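Local coordinates for protein Bd0816 (Bdellovibrio bacteriovorus HD100, PDB 5CER) that probably acts as a serine-type D-Ala-D-Ala carboxypeptidase of the peptidase S13 family, cleaving the terminal D-alanine from cell-wall peptides, at residues A[56-61]-A[191-196]; A[106-111]-A[135-140]; A[143-148]-A[174-179]. The protein carries 2 engineered substitutions. One frame throughout, in Å; residues are numbered along the deposited sequence.

Contact 1: residues A[56-61]-A[191-196]; sequences VLHLTP and KYTGSV
Leu57 and Val196 form one antiparallel hydrogen-bonded pair, and Leu59 and Gly194 form the next, so the backbones of 56-61 and 194-196 are joined by four N-H to C=O bonds. The shortest runs from Leu57 N to Val196 O at 2.7 Å and is almost straight at 173°; its companion joins Val196 N to Leu57 O at 2.9 Å. Leu59 N gives a bond of 2.9 Å to Gly194 O, and Gly194 N returns one to Leu59 O with more bend, 151° at the hydrogen. Contacts of CA-H with oxygen fill in the ladder, as where Ser195 CA comes 3.3 Å from Leu57 O.

The two strands, their short axes at 154°, are neighbours in a mixed six-stranded sheet. Strand 67-72 flanks 56-61 on its other edge, and Ser195 continues the hydrogen bonding outward to Ala401 near the C-terminus.

Apolar contacts gather on the face of Leu57, Leu59 and Val196. Val196 CG2, which sits between the backbone N and the carbonyl carbon, reaches both Leu57 CB and Leu59 CD1, each at 4.1 Å. Leu57 and Leu59 also pack against Leu69 and Met67 of strand 67-72.

The face of His58 and Ser195 is more polar. Ser195 CB approaches the imidazole obliquely, while Thr193 CG2 sits at the ring edge near its plane; the NE2 end is hydrogen-bonded to Glu72. Toward the end of the ladder, Thr60 OG1 and Thr193 OG1 are hydrogen-bonded at 2.6 Å, either being able to donate. The two threonine side chains meet at a slant, and Pro61 CD lies 3.3 Å from Tyr192 O.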
loop_
_atom_site.group_PDB
_atom_site.type_symbol
_atom_site.label_atom_id
_atom_site.label_comp_id
_atom_site.label_asym_id
_atom_site.label_seq_id
_atom_site.Cartn_x
_atom_site.Cartn_y
_atom_site.Cartn_z
ATOM N N VAL A 56 11.184 5.772 -26.003
ATOM C CA VAL A 56 11.191 5.953 -27.464
ATOM C C VAL A 56 11.323 4.585 -28.184
ATOM O O VAL A 56 12.153 3.752 -27.835
ATOM C CB VAL A 56 12.287 6.929 -27.933
ATOM C CG1 VAL A 56 12.149 7.211 -29.418
ATOM C CG2 VAL A 56 12.204 8.229 -27.161
ATOM N N LEU A 57 10.451 4.385 -29.172
ATOM C CA LEU A 57 10.319 3.138 -29.893
ATOM C C LEU A 57 10.713 3.451 -31.338
ATOM O O LEU A 57 10.104 4.297 -31.990
ATOM C CB LEU A 57 8.874 2.638 -29.815
ATOM C CG LEU A 57 8.256 2.546 -28.422
ATOM C CD1 LEU A 57 6.771 2.369 -28.501
ATOM C CD2 LEU A 57 8.865 1.415 -27.619
ATOM N N HIS A 58 11.728 2.748 -31.823
ATOM C CA HIS A 58 12.365 2.942 -33.130
ATOM C C HIS A 58 11.953 1.756 -34.012
ATOM O O HIS A 58 12.409 0.641 -33.810
ATOM C CB HIS A 58 13.888 3.012 -32.934
ATOM C CG HIS A 58 14.323 4.237 -32.204
ATOM N ND1 HIS A 58 14.435 5.465 -32.819
ATOM C CD2 HIS A 58 14.626 4.436 -30.904
ATOM C CE1 HIS A 58 14.806 6.366 -31.929
ATOM N NE2 HIS A 58 14.924 5.768 -30.758
ATOM N N LEU A 59 11.053 2.023 -34.945
ATOM C CA LEU A 59 10.359 1.012 -35.722
ATOM C C LEU A 59 10.858 1.075 -37.167
ATOM O O LEU A 59 10.750 2.123 -37.839
ATOM C CB LEU A 59 8.864 1.291 -35.631
ATOM C CG LEU A 59 8.209 0.725 -34.378
ATOM C CD1 LEU A 59 7.189 1.702 -33.814
ATOM C CD2 LEU A 59 7.541 -0.614 -34.615
ATOM N N THR A 60 11.446 -0.032 -37.640
ATOM C CA THR A 60 12.013 -0.100 -38.976
ATOM C C THR A 60 11.359 -1.258 -39.738
ATOM O O THR A 60 11.429 -2.388 -39.278
ATOM C CB THR A 60 13.552 -0.307 -38.886
ATOM O OG1 THR A 60 14.148 0.706 -38.068
ATOM C CG2 THR A 60 14.201 -0.320 -40.261
ATOM N N PRO A 61 10.753 -0.989 -40.917
ATOM C CA PRO A 61 10.199 -2.100 -41.705
ATOM C C PRO A 61 11.221 -3.142 -42.186
ATOM O O PRO A 61 12.341 -2.782 -42.606
ATOM C CB PRO A 61 9.537 -1.426 -42.917
ATOM C CG PRO A 61 9.662 0.039 -42.737
ATOM C CD PRO A 61 10.497 0.335 -41.538
ATOM N N LYS A 191 17.745 4.411 -42.685
ATOM C CA LYS A 191 17.070 5.490 -43.425
ATOM C C LYS A 191 15.557 5.473 -43.264
ATOM O O LYS A 191 14.947 6.533 -43.252
ATOM C CB LYS A 191 17.425 5.563 -44.943
ATOM C CG LYS A 191 18.281 4.417 -45.478
ATOM C CD LYS A 191 18.605 4.391 -46.987
ATOM C CE LYS A 191 18.949 2.987 -47.503
ATOM N NZ LYS A 191 19.202 2.978 -48.969
ATOM N N TYR A 192 14.984 4.274 -43.147
ATOM C CA TYR A 192 13.540 4.081 -43.084
ATOM C C TYR A 192 13.027 3.844 -41.666
ATOM O O TYR A 192 11.938 3.315 -41.507
ATOM C CB TYR A 192 13.157 2.882 -43.952
ATOM C CG TYR A 192 13.600 2.996 -45.382
ATOM C CD1 TYR A 192 12.916 3.823 -46.264
ATOM C CD2 TYR A 192 14.713 2.291 -45.854
ATOM C CE1 TYR A 192 13.332 3.954 -47.579
ATOM C CE2 TYR A 192 15.140 2.417 -47.172
ATOM C CZ TYR A 192 14.444 3.247 -48.031
ATOM O OH TYR A 192 14.840 3.385 -49.336
ATOM N N THR A 193 13.804 4.213 -40.652
ATOM C CA THR A 193 13.349 4.094 -39.272
ATOM C C THR A 193 12.459 5.273 -38.939
ATOM O O THR A 193 12.844 6.438 -39.118
ATOM C CB THR A 193 14.520 4.035 -38.285
ATOM O OG1 THR A 193 15.357 2.922 -38.614
ATOM C CG2 THR A 193 14.035 3.890 -36.830
ATOM N N GLY A 194 11.232 4.959 -38.540
ATOM C CA GLY A 194 10.303 5.941 -38.009
ATOM C C GLY A 194 10.307 5.708 -36.523
ATOM O O GLY A 194 10.378 4.567 -36.079
ATOM N N SER A 195 10.253 6.775 -35.727
ATOM C CA SER A 195 10.313 6.612 -34.286
ATOM C C SER A 195 9.280 7.431 -33.518
ATOM O O SER A 195 8.960 8.567 -33.863
ATOM C CB SER A 195 11.754 6.799 -33.793
ATOM O OG SER A 195 12.155 8.128 -33.844
ATOM N N VAL A 196 8.759 6.786 -32.475
ATOM C CA VAL A 196 7.531 7.193 -31.816
ATOM C C VAL A 196 7.763 7.086 -30.304
ATOM O O VAL A 196 8.647 6.335 -29.853
ATOM C CB VAL A 196 6.269 6.453 -32.356
ATOM C CG1 VAL A 196 6.298 6.329 -33.868
ATOM C CG2 VAL A 196 6.207 5.079 -31.765
#

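Contact 2: residues A[106-111]-A[135-140]; sequences ENFLLD and EAVIKN
Val137 lies against Phe108 with both of its methyl groups: CG1 is 4.0 Å from Phe108 CD2, and CG2 is 3.5 Å from Phe108 O. This is loop-on-helix packing, in which the irregular segment 106-111, following strand 98-104, is laid beside helix 130-145, Phe108, Leu110 and Asp111 being the residues that meet 135-140. Val137 CG1 is anti to the backbone N (chi1 171°) and meets the phenylalanine obliquely, whereas CG2 lies beside the backbone N and touches the peptide oxygen. Phe104 of strand 98-104 packs on Val137 too, while Phe79 meets the Phe108 ring edge-to-face.

One helical turn further on, Leu110 and Asn140 run alongside each other, pointing opposite ways. The CB of Leu110 points toward the helix, and its CD2 comes to 3.8 Å from Asn140 CB, an apolar contact made with the aliphatic base of a polar residue. The carboxamide beyond that base makes no hydrogen bond to 106-111: Asn140 ND2 is 3.4 Å from Leu110 O, but the angle is too poor for one. On the loop side, Asn140 OD1 accepts a hydrogen bond from Trp112 N, just past the segment, while Asp111 has its CB leading away from the helix, and its OD2 forms a salt bridge with Arg119 NE.

The amide nitrogen folds back on its own helix, where Asn140 ND2 donates to Ala136 O at 2.8 Å. That oxygen also accepts the helical bond from Asn140 N, and the two donors reach it from opposite faces of its carbonyl plane, ND2 standing 41° out of it.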
loop_
_atom_site.group_PDB
_atom_site.type_symbol
_atom_site.label_atom_id
_atom_site.label_comp_id
_atom_site.label_asym_id
_atom_site.label_seq_id
_atom_site.Cartn_x
_atom_site.Cartn_y
_atom_site.Cartn_z
ATOM N N GLU A 106 20.070 0.041 -22.239
ATOM C CA GLU A 106 20.304 -0.074 -20.775
ATOM C C GLU A 106 19.324 0.635 -19.876
ATOM O O GLU A 106 19.325 0.426 -18.671
ATOM C CB GLU A 106 21.731 0.393 -20.414
ATOM C CG GLU A 106 22.093 1.835 -20.766
ATOM C CD GLU A 106 22.750 1.991 -22.123
ATOM O OE1 GLU A 106 22.459 1.185 -23.051
ATOM O OE2 GLU A 106 23.573 2.929 -22.263
ATOM N N ASN A 107 18.489 1.454 -20.475
ATOM C CA ASN A 107 17.493 2.200 -19.752
ATOM C C ASN A 107 16.096 1.587 -19.790
ATOM O O ASN A 107 15.160 2.171 -19.205
ATOM C CB ASN A 107 17.508 3.662 -20.254
ATOM C CG ASN A 107 18.798 4.370 -19.889
ATOM O OD1 ASN A 107 19.357 4.227 -18.790
ATOM N ND2 ASN A 107 19.313 5.077 -20.832
ATOM N N PHE A 108 15.902 0.489 -20.529
ATOM C CA PHE A 108 14.567 -0.090 -20.613
ATOM C C PHE A 108 14.375 -1.052 -19.436
ATOM O O PHE A 108 15.017 -2.119 -19.392
ATOM C CB PHE A 108 14.308 -0.756 -21.976
ATOM C CG PHE A 108 12.928 -1.357 -22.087
ATOM C CD1 PHE A 108 11.805 -0.588 -21.860
ATOM C CD2 PHE A 108 12.754 -2.683 -22.413
ATOM C CE1 PHE A 108 10.539 -1.135 -21.931
ATOM C CE2 PHE A 108 11.476 -3.229 -22.500
ATOM C CZ PHE A 108 10.371 -2.462 -22.241
ATOM N N LEU A 109 13.546 -0.654 -18.478
ATOM C CA LEU A 109 13.206 -1.520 -17.364
ATOM C C LEU A 109 11.838 -2.147 -17.668
ATOM O O LEU A 109 10.931 -1.455 -18.068
ATOM C CB LEU A 109 13.193 -0.744 -16.070
ATOM C CG LEU A 109 14.584 -0.155 -15.667
ATOM C CD1 LEU A 109 14.607 0.724 -14.408
ATOM C CD2 LEU A 109 15.693 -1.195 -15.526
ATOM N N LEU A 110 11.744 -3.456 -17.498
ATOM C CA LEU A 110 10.504 -4.174 -17.643
ATOM C C LEU A 110 10.471 -5.265 -16.568
ATOM O O LEU A 110 11.327 -6.181 -16.569
ATOM C CB LEU A 110 10.371 -4.786 -19.029
ATOM C CG LEU A 110 9.066 -5.538 -19.342
ATOM C CD1 LEU A 110 7.872 -4.612 -19.441
ATOM C CD2 LEU A 110 9.214 -6.357 -20.613
ATOM N N ASP A 111 9.545 -5.094 -15.619
ATOM C CA ASP A 111 9.207 -6.154 -14.664
ATOM C C ASP A 111 7.703 -6.334 -14.713
ATOM O O ASP A 111 6.948 -5.419 -14.373
ATOM C CB ASP A 111 9.666 -5.818 -13.270
ATOM C CG ASP A 111 9.497 -6.966 -12.331
ATOM O OD1 ASP A 111 8.398 -7.546 -12.271
ATOM O OD2 ASP A 111 10.456 -7.295 -11.621
ATOM N N GLU A 135 19.452 -9.669 -18.941
ATOM C CA GLU A 135 18.922 -11.058 -18.938
ATOM C C GLU A 135 17.528 -11.096 -18.314
ATOM O O GLU A 135 16.687 -11.890 -18.762
ATOM C CB GLU A 135 19.834 -12.090 -18.181
ATOM C CG GLU A 135 21.309 -12.270 -18.698
ATOM C CD GLU A 135 21.365 -12.595 -20.192
ATOM O OE1 GLU A 135 21.074 -13.756 -20.556
ATOM O OE2 GLU A 135 21.732 -11.724 -21.025
ATOM N N ALA A 136 17.299 -10.280 -17.277
ATOM C CA ALA A 136 15.973 -10.243 -16.639
ATOM C C ALA A 136 14.951 -9.559 -17.542
ATOM O O ALA A 136 13.810 -10.001 -17.604
ATOM C CB ALA A 136 16.049 -9.590 -15.276
ATOM N N VAL A 137 15.362 -8.531 -18.281
ATOM C CA VAL A 137 14.469 -7.874 -19.228
ATOM C C VAL A 137 14.116 -8.831 -20.389
ATOM O O VAL A 137 12.944 -8.965 -20.782
ATOM C CB VAL A 137 15.094 -6.578 -19.777
ATOM C CG1 VAL A 137 14.267 -6.024 -20.930
ATOM C CG2 VAL A 137 15.212 -5.545 -18.687
ATOM N N ILE A 138 15.128 -9.534 -20.896
ATOM C CA ILE A 138 14.897 -10.628 -21.833
ATOM C C ILE A 138 13.863 -11.603 -21.299
ATOM O O ILE A 138 12.895 -11.891 -22.003
ATOM C CB ILE A 138 16.216 -11.346 -22.208
ATOM C CG1 ILE A 138 16.972 -10.325 -23.073
ATOM C CG2 ILE A 138 15.953 -12.683 -22.935
ATOM C CD1 ILE A 138 18.331 -10.575 -23.613
ATOM N N LYS A 139 14.087 -12.141 -20.095
ATOM C CA LYS A 139 13.133 -13.084 -19.494
ATOM C C LYS A 139 11.659 -12.609 -19.547
ATOM O O LYS A 139 10.795 -13.376 -19.949
ATOM C CB LYS A 139 13.465 -13.417 -18.043
ATOM C CG LYS A 139 14.561 -14.439 -17.901
ATOM C CD LYS A 139 15.453 -14.904 -19.163
ATOM C CE LYS A 139 15.272 -16.353 -19.621
ATOM N NZ LYS A 139 14.402 -16.509 -20.825
ATOM N N ASN A 140 11.418 -11.367 -19.126
ATOM C CA ASN A 140 10.090 -10.738 -19.173
ATOM C C ASN A 140 9.521 -10.550 -20.555
ATOM O O ASN A 140 8.359 -10.910 -20.792
ATOM C CB ASN A 140 10.109 -9.362 -18.504
ATOM C CG ASN A 140 10.132 -9.458 -17.010
ATOM O OD1 ASN A 140 9.087 -9.497 -16.364
ATOM N ND2 ASN A 140 11.317 -9.553 -16.447
#

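Contact 3: residues A[143-148]-A[174-179]; sequences ESFSTA and IEVRNI
Ser146, Phe145 and Ile174 have the most surface buried where the end of helix 130-145 meets the start of strand 175-181. Ser146 places its hydroxyl oxygen against hydrocarbon: OG lies 3.6 Å from Val176 CB and 3.7 Å from Ile179 CD1. The polar need of that hydroxyl is met behind the contact, where OG is hydrogen-bonded to Leu141 O of the preceding helical turn. Its position beside the backbone N, with chi1 at -60°, allows one oxygen both to bond the helix and to rest on the two strand residues.

Phe145 contributes its ring, chiefly CE1. CG is anti to the backbone N (chi1 -172°), and the outer part of the ring comes closer to the strand than the CB does. Its CE1 meets Ile174 CG2 at 3.9 Å, an oblique approach, and Val176 CG2 at a longer 4.3 Å, at the ring edge near its plane.

The arrangement is helix-on-sheet packing at the margin of the mixed sheet. Strand 175-181 is one of its two outermost strands within this chain, hydrogen-bonded on its inner side to strand 98-104. Helix 130-145 lies over Val176 and Ile179, whose CB atoms both point to it because the backbone departs from regular strand geometry at Arg177. Helix 81-93 shares this layer, with Leu87 and Ile88 packing on Phe145.

Ile174 stands just before the strand, and its CB points toward the helix end. Ile88 lies against the same isoleucine. Its CG2 methyl, held between the backbone N and the carbonyl carbon, touches the backbone as well as the ring, lying 3.6 Å from Phe145 O.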
loop_
_atom_site.group_PDB
_atom_site.type_symbol
_atom_site.label_atom_id
_atom_site.label_comp_id
_atom_site.label_asym_id
_atom_site.label_seq_id
_atom_site.Cartn_x
_atom_site.Cartn_y
_atom_site.Cartn_z
ATOM N N GLU A 143 8.923 -14.306 -21.891
ATOM C CA GLU A 143 7.923 -15.096 -21.207
ATOM C C GLU A 143 6.564 -14.430 -21.079
ATOM O O GLU A 143 5.560 -15.138 -20.966
ATOM C CB GLU A 143 8.436 -15.513 -19.809
ATOM C CG GLU A 143 9.612 -16.477 -19.899
ATOM C CD GLU A 143 10.208 -16.902 -18.553
ATOM O OE1 GLU A 143 9.850 -16.349 -17.489
ATOM O OE2 GLU A 143 11.048 -17.821 -18.583
ATOM N N SER A 144 6.529 -13.092 -21.022
ATOM C CA SER A 144 5.272 -12.361 -20.696
ATOM C C SER A 144 4.799 -11.431 -21.789
ATOM O O SER A 144 3.658 -11.563 -22.234
ATOM C CB SER A 144 5.417 -11.584 -19.392
ATOM O OG SER A 144 5.838 -12.420 -18.321
ATOM N N PHE A 145 5.674 -10.506 -22.234
ATOM C CA PHE A 145 5.353 -9.574 -23.336
ATOM C C PHE A 145 4.986 -10.294 -24.663
ATOM O O PHE A 145 4.092 -9.832 -25.373
ATOM C CB PHE A 145 6.503 -8.595 -23.594
ATOM C CG PHE A 145 6.159 -7.495 -24.567
ATOM C CD1 PHE A 145 6.222 -7.690 -25.939
ATOM C CD2 PHE A 145 5.737 -6.262 -24.096
ATOM C CE1 PHE A 145 5.903 -6.664 -26.812
ATOM C CE2 PHE A 145 5.382 -5.238 -24.967
ATOM C CZ PHE A 145 5.482 -5.428 -26.310
ATOM N N SER A 146 5.654 -11.404 -24.969
ATOM C CA SER A 146 5.472 -12.143 -26.220
ATOM C C SER A 146 4.480 -13.301 -26.175
ATOM O O SER A 146 4.160 -13.865 -27.217
ATOM C CB SER A 146 6.786 -12.772 -26.619
ATOM O OG SER A 146 7.769 -11.803 -26.808
ATOM N N THR A 147 4.016 -13.698 -25.000
ATOM C CA THR A 147 3.116 -14.846 -24.912
ATOM C C THR A 147 1.667 -14.404 -25.122
ATOM O O THR A 147 1.369 -13.200 -25.144
ATOM C CB THR A 147 3.297 -15.627 -23.582
ATOM O OG1 THR A 147 3.384 -14.716 -22.478
ATOM C CG2 THR A 147 4.551 -16.504 -23.597
ATOM N N ALA A 148 0.771 -15.385 -25.249
ATOM C CA ALA A 148 -0.680 -15.129 -25.277
ATOM C C ALA A 148 -1.105 -14.159 -24.166
ATOM O O ALA A 148 -0.761 -14.371 -22.988
ATOM C CB ALA A 148 -1.453 -16.416 -25.136
ATOM N N ILE A 174 0.419 -9.189 -30.268
ATOM C CA ILE A 174 1.743 -8.951 -30.786
ATOM C C ILE A 174 2.493 -10.297 -30.899
ATOM O O ILE A 174 2.180 -11.253 -30.189
ATOM C CB ILE A 174 2.503 -7.954 -29.883
ATOM C CG1 ILE A 174 3.649 -7.280 -30.649
ATOM C CG2 ILE A 174 3.024 -8.627 -28.627
ATOM C CD1 ILE A 174 3.185 -6.237 -31.630
ATOM N N GLU A 175 3.405 -10.386 -31.865
ATOM C CA GLU A 175 4.337 -11.516 -32.002
ATOM C C GLU A 175 5.732 -10.922 -32.056
ATOM O O GLU A 175 5.946 -9.918 -32.734
ATOM C CB GLU A 175 4.100 -12.266 -33.293
ATOM C CG GLU A 175 2.956 -13.244 -33.305
ATOM C CD GLU A 175 2.884 -14.020 -34.615
ATOM O OE1 GLU A 175 3.792 -13.911 -35.493
ATOM O OE2 GLU A 175 1.902 -14.764 -34.780
ATOM N N VAL A 176 6.673 -11.561 -31.385
ATOM C CA VAL A 176 8.061 -11.145 -31.392
ATOM C C VAL A 176 8.929 -12.364 -31.607
ATOM O O VAL A 176 8.905 -13.323 -30.843
ATOM C CB VAL A 176 8.462 -10.462 -30.068
ATOM C CG1 VAL A 176 9.884 -9.919 -30.128
ATOM C CG2 VAL A 176 7.482 -9.354 -29.755
ATOM N N ARG A 177 9.683 -12.335 -32.674
ATOM C CA ARG A 177 10.562 -13.426 -33.008
ATOM C C ARG A 177 11.861 -13.474 -32.196
ATOM O O ARG A 177 12.189 -14.512 -31.656
ATOM C CB ARG A 177 10.950 -13.300 -34.477
ATOM C CG ARG A 177 11.597 -14.565 -34.982
ATOM C CD ARG A 177 11.643 -14.723 -36.465
ATOM N NE ARG A 177 10.480 -15.377 -37.067
ATOM C CZ ARG A 177 10.185 -15.190 -38.337
ATOM N NH1 ARG A 177 11.008 -14.464 -39.079
ATOM N NH2 ARG A 177 9.118 -15.735 -38.887
ATOM N N ASN A 178 12.634 -12.391 -32.219
ATOM C CA ASN A 178 13.933 -12.342 -31.561
ATOM C C ASN A 178 13.985 -11.170 -30.636
ATOM O O ASN A 178 13.404 -10.131 -30.909
ATOM C CB ASN A 178 15.053 -12.229 -32.571
ATOM C CG ASN A 178 15.269 -13.530 -33.325
ATOM O OD1 ASN A 178 15.462 -14.577 -32.733
ATOM N ND2 ASN A 178 15.222 -13.468 -34.646
ATOM N N ILE A 179 14.646 -11.387 -29.523
ATOM C CA ILE A 179 14.782 -10.402 -28.479
ATOM C C ILE A 179 16.266 -10.419 -28.055
ATOM O O ILE A 179 16.822 -11.494 -27.813
ATOM C CB ILE A 179 13.865 -10.766 -27.270
ATOM C CG1 ILE A 179 12.367 -10.620 -27.628
ATOM C CG2 ILE A 179 14.212 -9.934 -26.048
ATOM C CD1 ILE A 179 11.452 -11.585 -26.885
#

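Overall arrangement
Three ways of joining chain segments appear in one region of the protein. Contact 1 is strand to strand and rests on backbone hydrogen bonding; contacts 2 and 3 have none between their segments and depend on side-chain packing. Contact 2 is the buried one, whereas contacts 1 and 3 are partly buried. Helix 130-145 serves both contact 2 and contact 3, whose centres are 13 Å apart and which touch through Ile138 and Ile179. Contacts 1 and 3 reach the same mixed sheet at different strands, with centres about 19 Å apart. Along the chain, contacts 2 and 3 follow in series inside the long loop closed by contact 1.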